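Peptidase, M20/M25/M40 family (Staphylococcus aureus, PDB 4EWT) probably hydrolyses the amide bond of N-acylated amino acids or related substrates, as a metal-dependent M20-family amidohydrolase with a pair of manganese ions. Local coordinates at residues 121-124 and 125-128. Sequence-based numbering, arbitrary orientation.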
ATOM      1  N   GLU A 121     -49.905 -14.799  37.468  1.00 34.86           N
ATOM      2  CA  GLU A 121     -51.253 -15.263  37.782  1.00 37.22           C
ATOM      3  C   GLU A 121     -51.446 -16.736  37.413  1.00 38.32           C
ATOM      4  O   GLU A 121     -52.538 -17.284  37.555  1.00 39.25           O
ATOM      5  CB  GLU A 121     -52.323 -14.330  37.177  1.00 37.79           C
ATOM      6  CG  GLU A 121     -52.408 -14.294  35.673  1.00 39.89           C
ATOM      7  CD  GLU A 121     -52.909 -12.959  35.135  1.00 43.16           C
ATOM      8  OE1 GLU A 121     -53.302 -12.909  33.947  1.00 45.63           O
ATOM      9  OE2 GLU A 121     -52.895 -11.950  35.877  1.00 44.33           O
ATOM     10  N   MET A 122     -50.358 -17.372  36.980  1.00 38.03           N
ATOM     11  CA  MET A 122     -50.379 -18.769  36.557  1.00 39.82           C
ATOM     12  C   MET A 122     -49.386 -19.644  37.321  1.00 40.51           C
ATOM     13  O   MET A 122     -48.887 -20.636  36.781  1.00 41.18           O
ATOM     14  CB  MET A 122     -50.112 -18.884  35.055  1.00 39.76           C
ATOM     15  CG  MET A 122     -51.153 -18.204  34.171  1.00 41.16           C
ATOM     16  SD  MET A 122     -50.858 -18.512  32.419  1.00 44.04           S
ATOM     17  CE  MET A 122     -51.417 -20.209  32.279  1.00 44.70           C
ATOM     18  N   LYS A 123     -49.117 -19.298  38.577  1.00 40.43           N
ATOM     19  CA  LYS A 123     -48.198 -20.084  39.398  1.00 42.24           C
ATOM     20  C   LYS A 123     -48.666 -21.530  39.560  1.00 44.87           C
ATOM     21  O   LYS A 123     -47.854 -22.416  39.848  1.00 46.63           O
ATOM     22  CB  LYS A 123     -47.973 -19.429  40.762  1.00 42.62           C
ATOM     23  CG  LYS A 123     -47.245 -18.096  40.692  1.00 40.85           C
ATOM     24  CD  LYS A 123     -47.035 -17.522  42.079  1.00 44.19           C
ATOM     25  CE  LYS A 123     -46.250 -16.221  42.029  1.00 44.23           C
ATOM     26  NZ  LYS A 123     -45.937 -15.749  43.409  1.00 47.03           N
ATOM     27  N   ASP A 124     -49.932 -21.778  39.277  1.00 45.42           N
ATOM     28  CA  ASP A 124     -50.567 -23.095  39.406  0.50 47.97           C
ATOM     29  C   ASP A 124     -50.260 -23.898  38.128  1.00 48.80           C
ATOM     30  O   ASP A 124     -50.681 -25.013  38.015  1.00 51.19           O
ATOM     31  CB  ASP A 124     -52.096 -23.006  39.525  0.50 48.31           C
ATOM     32  CG  ASP A 124     -52.558 -22.478  40.877  0.50 48.25           C
ATOM     33  OD1 ASP A 124     -51.720 -22.332  41.787  0.50 48.13           O
ATOM     34  OD2 ASP A 124     -53.770 -22.214  41.026  0.50 47.50           O
ATOM     35  N   SER A 125     -49.563 -23.305  37.186  1.00 47.04           N
ATOM     36  CA  SER A 125     -49.249 -23.969  35.913  1.00 48.08           C
ATOM     37  C   SER A 125     -47.768 -24.281  35.662  1.00 48.05           C
ATOM     38  O   SER A 125     -47.412 -24.772  34.585  1.00 48.92           O
ATOM     39  CB  SER A 125     -49.814 -23.165  34.735  1.00 46.71           C
ATOM     40  OG  SER A 125     -51.224 -23.077  34.821  1.00 48.26           O
ATOM     41  N   PHE A 126     -46.906 -23.993  36.635  1.00 47.31           N
ATOM     42  CA  PHE A 126     -45.492 -24.365  36.525  1.00 47.78           C
ATOM     43  C   PHE A 126     -44.852 -24.616  37.883  1.00 49.25           C
ATOM     44  O   PHE A 126     -45.487 -24.426  38.923  1.00 49.47           O
ATOM     45  CB  PHE A 126     -44.680 -23.346  35.693  1.00 44.78           C
ATOM     46  CG  PHE A 126     -44.632 -21.956  36.280  1.00 41.77           C
ATOM     47  CD1 PHE A 126     -43.568 -21.564  37.088  1.00 40.97           C
ATOM     48  CD2 PHE A 126     -45.640 -21.028  35.999  1.00 39.65           C
ATOM     49  CE1 PHE A 126     -43.512 -20.277  37.625  1.00 39.50           C
ATOM     50  CE2 PHE A 126     -45.597 -19.733  36.528  1.00 37.43           C
ATOM     51  CZ  PHE A 126     -44.536 -19.358  37.342  1.00 37.75           C
ATOM     52  N   THR A 127     -43.596 -25.057  37.852  1.00 50.38           N
ATOM     53  CA  THR A 127     -42.798 -25.285  39.054  1.00 52.33           C
ATOM     54  C   THR A 127     -41.493 -24.498  38.955  1.00 50.83           C
ATOM     55  O   THR A 127     -41.142 -24.000  37.889  1.00 48.94           O
ATOM     56  CB  THR A 127     -42.466 -26.772  39.248  1.00 55.77           C
ATOM     57  OG1 THR A 127     -41.669 -27.224  38.147  1.00 56.80           O
ATOM     58  CG2 THR A 127     -43.744 -27.610  39.336  1.00 57.96           C
ATOM     59  N   GLY A 128     -40.776 -24.401  40.070  1.00 52.20           N
ATOM     60  CA  GLY A 128     -39.544 -23.623  40.122  1.00 50.96           C
ATOM     61  C   GLY A 128     -39.825 -22.137  40.023  1.00 48.22           C
ATOM     62  O   GLY A 128     -40.814 -21.653  40.568  1.00 47.63           O
TER
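M122 and S125 close a type I beta turn, with K123 and D124 at its two central corners, through a backbone bond from S125 N to M122 O (2.8 Å). The N-H points fairly straight at the oxygen (152°), yet S125 N sits above the carbonyl plane of M122, 51° out of it. The same oxygen meets nonpolar atoms. S125 CB lies 3.4 Å from M122 O, and the F126 ring brings CD2 to 3.4 Å from it, approaching obliquely. F126 CG stands between its own backbone N and carbonyl carbon (chi1 62°), which folds the ring back under the turn, where CZ comes within 4.5 Å of K123 CG. I64, S66 and L388 also touch this buried ring. On another flank the M122 chain bends at its last torsion and leaves M122 CE 3.8 Å from S125 OG, a loose van der Waals contact. Lysines tie the turn to its surroundings: K123 O and F126 O, two acceptors 3.2 Å apart, both receive hydrogen bonds from K68 NZ, while the extended K123 chain carries its ammonium to a salt bridge with D48. The turn thus reverses the chain between helix 105-120, which begins at the manganese ligand H105, and strand 129-135 of the mixed sheet. The shared lysine probably offsets the repulsion between the two carbonyl oxygens, tying both halves of the loop to K68.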